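Local coordinates for putative sugar binding protein (Geobacillus stearothermophilus, PDB 6GT9) that binds galactose between its two lobes and probably serves as the extracellular sugar-binding component of a three-component sensing system linked to galactan utilization, at residues Lys57-Asp62 against Ala276-Ala281; Gln199-Ala204 against Val228-Glu233; Val214-Gly219 against Lys240-Gly245. All coordinates share one frame; numbering follows the deposited sequence. Where two conformers were deposited one is given.

Contact 1. Residues Lys57-Asp62 against Ala276-Ala281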
loop_
_atom_site.group_PDB
_atom_site.type_symbol
_atom_site.label_atom_id
_atom_site.label_comp_id
_atom_site.label_asym_id
_atom_site.label_seq_id
_atom_site.Cartn_x
_atom_site.Cartn_y
_atom_site.Cartn_z
ATOM N N LYS A 57 -18.502 13.797 -2.917
ATOM C CA LYS A 57 -19.867 14.014 -3.384
ATOM C C LYS A 57 -20.790 14.359 -2.223
ATOM O O LYS A 57 -21.567 15.320 -2.300
ATOM C CB LYS A 57 -20.371 12.771 -4.120
ATOM C CG LYS A 57 -21.769 12.910 -4.713
ATOM C CD LYS A 57 -22.088 11.765 -5.681
ATOM C CE LYS A 57 -22.020 12.228 -7.132
ATOM N NZ LYS A 57 -22.548 11.222 -8.103
ATOM N N GLU A 58 -20.706 13.582 -1.135
ATOM C CA GLU A 58 -21.520 13.853 0.047
ATOM C C GLU A 58 -21.254 15.253 0.599
ATOM O O GLU A 58 -22.180 15.934 1.064
ATOM C CB GLU A 58 -21.255 12.793 1.118
ATOM C CG GLU A 58 -21.572 11.354 0.701
ATOM C CD GLU A 58 -21.193 10.336 1.773
ATOM O OE1 GLU A 58 -20.690 10.754 2.835
ATOM O OE2 GLU A 58 -21.396 9.122 1.561
ATOM N N LEU A 59 -20.003 15.708 0.550
ATOM C CA LEU A 59 -19.661 17.009 1.120
ATOM C C LEU A 59 -19.804 18.154 0.131
ATOM O O LEU A 59 -19.694 19.317 0.534
ATOM C CB LEU A 59 -18.225 17.001 1.657
ATOM C CG LEU A 59 -17.884 16.071 2.819
ATOM C CD1 LEU A 59 -16.383 16.055 3.033
ATOM C CD2 LEU A 59 -18.577 16.500 4.080
ATOM N N GLY A 60 -20.033 17.868 -1.143
ATOM C CA GLY A 60 -20.080 18.935 -2.117
ATOM C C GLY A 60 -18.747 19.600 -2.367
ATOM O O GLY A 60 -18.713 20.789 -2.696
ATOM N N VAL A 61 -17.642 18.869 -2.221
ATOM C CA VAL A 61 -16.332 19.394 -2.557
ATOM C C VAL A 61 -15.902 18.778 -3.885
ATOM O O VAL A 61 -16.408 17.736 -4.314
ATOM C CB VAL A 61 -15.279 19.133 -1.452
ATOM C CG1 VAL A 61 -15.853 19.437 -0.048
ATOM C CG2 VAL A 61 -14.756 17.738 -1.542
ATOM N N ASP A 62 -14.967 19.450 -4.557
ATOM C CA ASP A 62 -14.395 18.967 -5.810
ATOM C C ASP A 62 -13.120 18.195 -5.490
ATOM O O ASP A 62 -12.150 18.761 -4.971
ATOM C CB ASP A 62 -14.113 20.129 -6.768
ATOM C CG ASP A 62 -13.359 19.691 -8.033
ATOM O OD1 ASP A 62 -13.746 18.681 -8.662
ATOM O OD2 ASP A 62 -12.362 20.355 -8.390
ATOM N N ALA A 276 -10.077 10.207 4.576
ATOM C CA ALA A 276 -9.135 11.293 4.317
ATOM C C ALA A 276 -9.854 12.554 3.841
ATOM O O ALA A 276 -9.447 13.668 4.174
ATOM C CB ALA A 276 -8.096 10.867 3.284
ATOM N N VAL A 277 -10.893 12.400 3.021
ATOM C CA VAL A 277 -11.617 13.564 2.525
ATOM C C VAL A 277 -12.452 14.176 3.647
ATOM O O VAL A 277 -12.506 15.398 3.797
ATOM C CB VAL A 277 -12.486 13.181 1.315
ATOM C CG1 VAL A 277 -13.397 14.334 0.937
ATOM C CG2 VAL A 277 -11.613 12.766 0.104
ATOM N N LYS A 278 -13.101 13.333 4.463
ATOM C CA LYS A 278 -13.851 13.847 5.609
ATOM C C LYS A 278 -12.935 14.570 6.587
ATOM O O LYS A 278 -13.304 15.624 7.114
ATOM C CB LYS A 278 -14.592 12.718 6.342
ATOM C CG LYS A 278 -15.586 11.919 5.495
ATOM C CD LYS A 278 -16.756 12.748 4.981
ATOM C CE LYS A 278 -17.778 13.068 6.081
ATOM N NZ LYS A 278 -18.709 11.933 6.333
ATOM N N MET A 279 -11.752 14.005 6.875
ATOM C CA MET A 279 -10.804 14.689 7.757
ATOM C C MET A 279 -10.391 16.030 7.173
ATOM O O MET A 279 -10.325 17.030 7.889
ATOM C CB MET A 279 -9.546 13.843 7.997
ATOM C CG MET A 279 -9.712 12.438 8.584
ATOM S SD MET A 279 -9.993 12.405 10.350
ATOM C CE MET A 279 -11.712 12.933 10.436
ATOM N N MET A 280 -10.080 16.063 5.870
ATOM C CA MET A 280 -9.661 17.309 5.240
ATOM C C MET A 280 -10.714 18.406 5.415
ATOM O O MET A 280 -10.375 19.561 5.693
ATOM C CB MET A 280 -9.367 17.068 3.756
ATOM C CG MET A 280 -8.816 18.312 3.057
ATOM S SD MET A 280 -7.247 18.887 3.742
ATOM C CE MET A 280 -6.100 17.710 3.019
ATOM N N ALA A 281 -11.995 18.061 5.265
ATOM C CA ALA A 281 -13.052 19.053 5.417
ATOM C C ALA A 281 -13.112 19.574 6.848
ATOM O O ALA A 281 -13.325 20.766 7.069
ATOM C CB ALA A 281 -14.400 18.460 5.004
#
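Val277 meets Leu59 where helix 269-284 runs beside the C-terminal end of helix 43-59, on the surface of the lobe whose sheet includes strands 62-65 and 32-36. The CG1 methyl of Val277 lies 4.0 Å from CD1 of Leu59 and makes a looser contact with CG2 of Val61; a branched side chain suits this inner edge, where Ala52, Ala55 and Phe33 also pack on it. Next comes Lys278, whose chain, bent at each torsion beyond CG, lays its methylenes over the leucine: CD is 3.9 Å from Leu59 CD1, and CE approaches CD2. In one modelled position of Glu58, its OE1 is 4.2 Å from Lys278 NZ, too far for a salt bridge, and hydrogen-bonds Tyr274 OH, which bonds Lys278 NZ weakly. One turn after Val277, Ala281 offers a single methyl, CB, 3.7 Å from Leu59 CD1, and its small size lets the leucine tip approach the helix. Leu59 thus inserts CD1 among Val277, Lys278 and Ala281; an alanine here would probably open a gap among those three side chains and deprive the lysine methylenes of much of their apolar cover. Gly60 then ends the helix in a Schellman motif with phi of 69°, a backbone shape glycine adopts readily, and the chain turns toward strand 62-65. The chemistry is that of a helix end held by dispersion, with perhaps a weak electrostatic attraction at its outer edge, probably softened by solvent.

Contact 2. Residues Gln199-Ala204 against Val228-Glu233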
loop_
_atom_site.group_PDB
_atom_site.type_symbol
_atom_site.label_atom_id
_atom_site.label_comp_id
_atom_site.label_asym_id
_atom_site.label_seq_id
_atom_site.Cartn_x
_atom_site.Cartn_y
_atom_site.Cartn_z
ATOM N N GLN A 199 6.323 -7.331 -13.516
ATOM C CA GLN A 199 7.629 -7.406 -12.876
ATOM C C GLN A 199 7.603 -8.330 -11.663
ATOM O O GLN A 199 8.601 -9.006 -11.385
ATOM C CB GLN A 199 8.124 -6.018 -12.491
ATOM C CG GLN A 199 8.988 -5.361 -13.551
ATOM C CD GLN A 199 9.697 -4.129 -13.033
ATOM O OE1 GLN A 199 10.571 -4.219 -12.162
ATOM N NE2 GLN A 199 9.318 -2.971 -13.550
ATOM N N ALA A 200 6.483 -8.390 -10.941
ATOM C CA ALA A 200 6.378 -9.359 -9.850
ATOM C C ALA A 200 6.587 -10.777 -10.369
ATOM O O ALA A 200 7.366 -11.551 -9.797
ATOM C CB ALA A 200 5.026 -9.225 -9.143
ATOM N N ALA A 201 5.920 -11.122 -11.477
ATOM C CA ALA A 201 6.090 -12.440 -12.086
ATOM C C ALA A 201 7.518 -12.659 -12.580
ATOM O O ALA A 201 8.101 -13.732 -12.359
ATOM C CB ALA A 201 5.102 -12.623 -13.239
ATOM N N GLU A 202 8.093 -11.665 -13.265
ATOM C CA GLU A 202 9.469 -11.797 -13.742
ATOM C C GLU A 202 10.419 -12.054 -12.582
ATOM O O GLU A 202 11.272 -12.951 -12.646
ATOM C CB GLU A 202 9.893 -10.543 -14.519
ATOM C CG GLU A 202 9.203 -10.407 -15.874
ATOM C CD GLU A 202 9.453 -9.059 -16.567
ATOM O OE1 GLU A 202 9.150 -8.960 -17.778
ATOM O OE2 GLU A 202 9.943 -8.107 -15.915
ATOM N N LYS A 203 10.275 -11.284 -11.503
ATOM C CA LYS A 203 11.142 -11.468 -10.344
ATOM C C LYS A 203 10.943 -12.841 -9.711
ATOM O O LYS A 203 11.915 -13.489 -9.312
ATOM C CB LYS A 203 10.894 -10.356 -9.325
ATOM C CG LYS A 203 11.339 -8.974 -9.807
ATOM C CD LYS A 203 12.814 -8.996 -10.208
ATOM C CE LYS A 203 13.356 -7.595 -10.420
ATOM N NZ LYS A 203 12.468 -6.844 -11.320
ATOM N N ALA A 204 9.693 -13.303 -9.610
ATOM C CA ALA A 204 9.444 -14.622 -9.035
ATOM C C ALA A 204 10.168 -15.700 -9.821
ATOM O O ALA A 204 10.779 -16.600 -9.235
ATOM C CB ALA A 204 7.949 -14.924 -9.008
ATOM N N VAL A 228 3.363 -13.663 -8.344
ATOM C CA VAL A 228 3.983 -14.907 -7.898
ATOM C C VAL A 228 3.096 -16.096 -8.227
ATOM O O VAL A 228 3.574 -17.125 -8.721
ATOM C CB VAL A 228 4.287 -14.839 -6.395
ATOM C CG1 VAL A 228 4.880 -16.174 -5.920
ATOM C CG2 VAL A 228 5.206 -13.687 -6.104
ATOM N N ALA A 229 1.790 -15.975 -7.976
ATOM C CA ALA A 229 0.897 -17.110 -8.172
ATOM C C ALA A 229 0.871 -17.544 -9.632
ATOM O O ALA A 229 0.824 -18.744 -9.930
ATOM C CB ALA A 229 -0.508 -16.764 -7.691
ATOM N N LYS A 230 0.888 -16.582 -10.559
ATOM C CA LYS A 230 0.942 -16.934 -11.973
ATOM C C LYS A 230 2.166 -17.783 -12.282
ATOM O O LYS A 230 2.076 -18.772 -13.017
ATOM C CB LYS A 230 0.945 -15.671 -12.830
ATOM C CG LYS A 230 1.224 -15.922 -14.310
ATOM C CD LYS A 230 1.823 -14.672 -14.981
ATOM C CE LYS A 230 1.948 -14.833 -16.494
ATOM N NZ LYS A 230 0.620 -14.782 -17.167
ATOM N N VAL A 231 3.323 -17.417 -11.727
ATOM C CA VAL A 231 4.544 -18.167 -12.007
ATOM C C VAL A 231 4.503 -19.539 -11.335
ATOM O O VAL A 231 4.881 -20.555 -11.936
ATOM C CB VAL A 231 5.768 -17.338 -11.577
ATOM C CG1 VAL A 231 7.040 -18.176 -11.644
ATOM C CG2 VAL A 231 5.898 -16.128 -12.475
ATOM N N VAL A 232 4.023 -19.597 -10.091
ATOM C CA VAL A 232 3.935 -20.866 -9.375
ATOM C C VAL A 232 3.029 -21.837 -10.124
ATOM O O VAL A 232 3.352 -23.024 -10.274
ATOM C CB VAL A 232 3.447 -20.626 -7.932
ATOM C CG1 VAL A 232 3.067 -21.944 -7.243
ATOM C CG2 VAL A 232 4.515 -19.905 -7.137
ATOM N N GLU A 233 1.889 -21.348 -10.619
ATOM C CA GLU A 233 0.956 -22.235 -11.305
ATOM C C GLU A 233 1.510 -22.726 -12.638
ATOM O O GLU A 233 1.164 -23.830 -13.071
ATOM C CB GLU A 233 -0.391 -21.540 -11.507
ATOM C CG GLU A 233 -1.198 -21.421 -10.227
ATOM C CD GLU A 233 -2.661 -21.072 -10.464
ATOM O OE1 GLU A 233 -3.442 -21.076 -9.481
ATOM O OE2 GLU A 233 -3.033 -20.784 -11.624
#
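Two neighbouring helices of the alternating beta-alpha fold of periplasmic binding proteins pack together here, helix 197-210 and helix 224-235, which lie on the same face of the sheet that holds strands 154-160 and 216-219. Their short segments cross at -46° with an axis separation of 8.2 Å, a close approach that small residues permit. Ala201 and Ala204, one turn apart on the first helix, supply the small surface, while Val228 and Val231, similarly spaced on the second, supply the branched one. The backbones come nearest at Ala201 and Val228, whose CA atoms are 5.3 Å apart. Ala204 points its CB at the second helix and sets it between the two valines: the methyl is 4.1 Å from Val228 CA and equally far from Val231 CB, with CG2 of Val228 just beyond. Alanine suits the place because its lone methyl fits between the two branched residues. Beneath the pair, Ile159 of strand 154-160 touches both Ala204 and Val228, so the inner edge of the helix pair rests on the sheet. Toward the outer side the character changes. The CD methylene of Lys230 just reaches Ala201 CB, at 4.2 Å, and the chain beyond leads away from the alanine. Neither helix contributes a polar side-chain bond to the other, and the union depends on shape. Val231 has CG1 anti to the backbone N (chi1 171°), which leaves CG2 beside that N and facing the first helix; CG2 sits 3.7 Å from Ala201 CB and 3.3 Å from Ala201 O.

Contact 3. Residues Val214-Gly219 against Lys240-Gly245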
loop_
_atom_site.group_PDB
_atom_site.type_symbol
_atom_site.label_atom_id
_atom_site.label_comp_id
_atom_site.label_asym_id
_atom_site.label_seq_id
_atom_site.Cartn_x
_atom_site.Cartn_y
_atom_site.Cartn_z
ATOM N N VAL A 214 13.629 -22.045 -2.592
ATOM C CA VAL A 214 12.519 -21.220 -2.119
ATOM C C VAL A 214 11.226 -22.017 -2.162
ATOM O O VAL A 214 10.868 -22.602 -3.193
ATOM C CB VAL A 214 12.403 -19.941 -2.964
ATOM C CG1 VAL A 214 11.069 -19.244 -2.704
ATOM C CG2 VAL A 214 13.560 -19.019 -2.676
ATOM N N ASN A 215 10.520 -22.056 -1.033
ATOM C CA ASN A 215 9.202 -22.672 -0.976
ATOM C C ASN A 215 8.172 -21.748 -0.331
ATOM O O ASN A 215 7.059 -22.195 -0.015
ATOM C CB ASN A 215 9.265 -24.024 -0.238
ATOM C CG ASN A 215 9.828 -23.907 1.181
ATOM O OD1 ASN A 215 9.999 -22.807 1.719
ATOM N ND2 ASN A 215 10.112 -25.056 1.798
ATOM N N ALA A 216 8.510 -20.474 -0.138
ATOM C CA ALA A 216 7.588 -19.508 0.439
ATOM C C ALA A 216 7.852 -18.125 -0.151
ATOM O O ALA A 216 9.007 -17.701 -0.266
ATOM C CB ALA A 216 7.709 -19.468 1.968
ATOM N N PHE A 217 6.777 -17.427 -0.516
ATOM C CA PHE A 217 6.851 -16.054 -1.007
ATOM C C PHE A 217 6.025 -15.137 -0.118
ATOM O O PHE A 217 4.961 -15.527 0.369
ATOM C CB PHE A 217 6.324 -15.920 -2.435
ATOM C CG PHE A 217 7.274 -16.401 -3.494
ATOM C CD1 PHE A 217 7.279 -17.736 -3.887
ATOM C CD2 PHE A 217 8.139 -15.516 -4.123
ATOM C CE1 PHE A 217 8.135 -18.181 -4.893
ATOM C CE2 PHE A 217 9.019 -15.962 -5.129
ATOM C CZ PHE A 217 9.009 -17.295 -5.512
ATOM N N TYR A 218 6.517 -13.910 0.059
ATOM C CA TYR A 218 5.820 -12.837 0.764
ATOM C C TYR A 218 5.796 -11.621 -0.154
ATOM O O TYR A 218 6.856 -11.089 -0.492
ATOM C CB TYR A 218 6.535 -12.501 2.072
ATOM C CG TYR A 218 6.102 -11.227 2.777
ATOM C CD1 TYR A 218 4.757 -10.895 2.907
ATOM C CD2 TYR A 218 7.038 -10.397 3.372
ATOM C CE1 TYR A 218 4.353 -9.747 3.583
ATOM C CE2 TYR A 218 6.650 -9.247 4.052
ATOM C CZ TYR A 218 5.307 -8.934 4.168
ATOM O OH TYR A 218 4.929 -7.796 4.851
ATOM N N GLY A 219 4.605 -11.200 -0.569
ATOM C CA GLY A 219 4.440 -9.994 -1.381
ATOM C C GLY A 219 3.893 -8.875 -0.515
ATOM O O GLY A 219 3.020 -9.104 0.325
ATOM N N LYS A 240 4.090 -28.058 -2.952
ATOM C CA LYS A 240 3.537 -26.734 -2.895
ATOM C C LYS A 240 4.428 -25.584 -2.383
ATOM O O LYS A 240 5.430 -25.779 -1.744
ATOM C CB LYS A 240 2.130 -26.758 -2.281
ATOM C CG LYS A 240 1.129 -25.795 -2.926
ATOM C CD LYS A 240 -0.289 -26.243 -2.675
ATOM C CE LYS A 240 -1.248 -25.071 -2.514
ATOM N NZ LYS A 240 -2.387 -25.408 -1.612
ATOM N N THR A 241 4.027 -24.373 -2.733
ATOM C CA THR A 241 4.734 -23.157 -2.402
ATOM C C THR A 241 3.780 -22.306 -1.599
ATOM O O THR A 241 2.688 -22.144 -1.993
ATOM C CB THR A 241 5.051 -22.420 -3.697
ATOM O OG1 THR A 241 5.918 -23.209 -4.471
ATOM C CG2 THR A 241 5.685 -21.096 -3.456
ATOM N N TYR A 242 4.235 -21.783 -0.476
ATOM C CA TYR A 242 3.420 -20.942 0.392
ATOM C C TYR A 242 3.498 -19.496 -0.083
ATOM O O TYR A 242 4.589 -18.947 -0.244
ATOM C CB TYR A 242 3.889 -21.053 1.844
ATOM C CG TYR A 242 3.103 -20.206 2.831
ATOM C CD1 TYR A 242 1.965 -20.701 3.455
ATOM C CD2 TYR A 242 3.510 -18.909 3.143
ATOM C CE1 TYR A 242 1.243 -19.918 4.362
ATOM C CE2 TYR A 242 2.798 -18.123 4.048
ATOM C CZ TYR A 242 1.667 -18.629 4.652
ATOM O OH TYR A 242 0.966 -17.851 5.563
ATOM N N ILE A 243 2.344 -18.876 -0.304
ATOM C CA ILE A 243 2.289 -17.480 -0.745
ATOM C C ILE A 243 1.441 -16.691 0.236
ATOM O O ILE A 243 0.259 -17.004 0.426
ATOM C CB ILE A 243 1.710 -17.339 -2.158
ATOM C CG1 ILE A 243 2.504 -18.170 -3.154
ATOM C CG2 ILE A 243 1.732 -15.872 -2.587
ATOM C CD1 ILE A 243 1.918 -18.127 -4.551
ATOM N N ILE A 244 2.019 -15.646 0.826
ATOM C CA ILE A 244 1.240 -14.655 1.557
ATOM C C ILE A 244 1.459 -13.304 0.880
ATOM O O ILE A 244 2.602 -12.902 0.630
ATOM C CB ILE A 244 1.581 -14.622 3.064
ATOM C CG1 ILE A 244 0.707 -13.570 3.789
ATOM C CG2 ILE A 244 3.063 -14.407 3.294
ATOM C CD1 ILE A 244 0.641 -13.716 5.317
ATOM N N GLY A 245 0.366 -12.646 0.521
ATOM C CA GLY A 245 0.448 -11.353 -0.148
ATOM C C GLY A 245 -0.334 -10.269 0.560
ATOM O O GLY A 245 -0.751 -10.453 1.706
#
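Phe217 and Thr241 meet on the face of the parallel sheet covered by helix 224-235, in a beta-alpha-beta unit. With CG2 anti to the backbone N, beta-branched Thr241 brings this methyl to the phenyl edge, in the ring plane and 3.7 Å from Phe217 CD1. Ile243 lies on the same face, beside Phe217 CB. On the other face, covered by helix 135-149, Tyr218 has CG anti to the backbone N (chi1 168°), and its CD1 lies 3.9 Å from Ile244 CG2. That methyl takes the crowded position between backbone N and carbonyl carbon; beta-branched isoleucine suits an extended strand. Tyrosine suits this face by joining an apolar ring to a polar tip: the Tyr218 hydroxyl bonds to the carbonyl of Arg171, a galactose-binding residue, and its ring stacks with Phe175, while Tyr242 packs CB on Ala216 CB at 4.1 Å and sends its hydroxyl to Asp149. Four backbone bonds join the strands, among them Phe217 N to Tyr242 O at 2.7 Å. The segments end at Gly219 and Gly245, with Gly219 N bonded to Ile244 O. Register is thus set by backbone amides, while apolar groups pack on both faces.

From the N terminus, the chain passes 57-62 in the first lobe; after completing more of that lobe's sheet it builds most of the second lobe and comes back in helix 269-284. There contact 1 closes a loop of more than 200 residues, joining the end of helix 43-59 to helix 269-284 within the first lobe. Contacts 2 and 3 both fall within that excursion, on the opposite side of the chain's centre. Contact 2 opens at 199-204 and contact 3 at 214-219; the first closes at 228-233 and the second at 240-245, so these loops cross. They also touch, Val228 CG1 lying 3.4 Å from Phe217 CG, which ties the helix pair to the sheet.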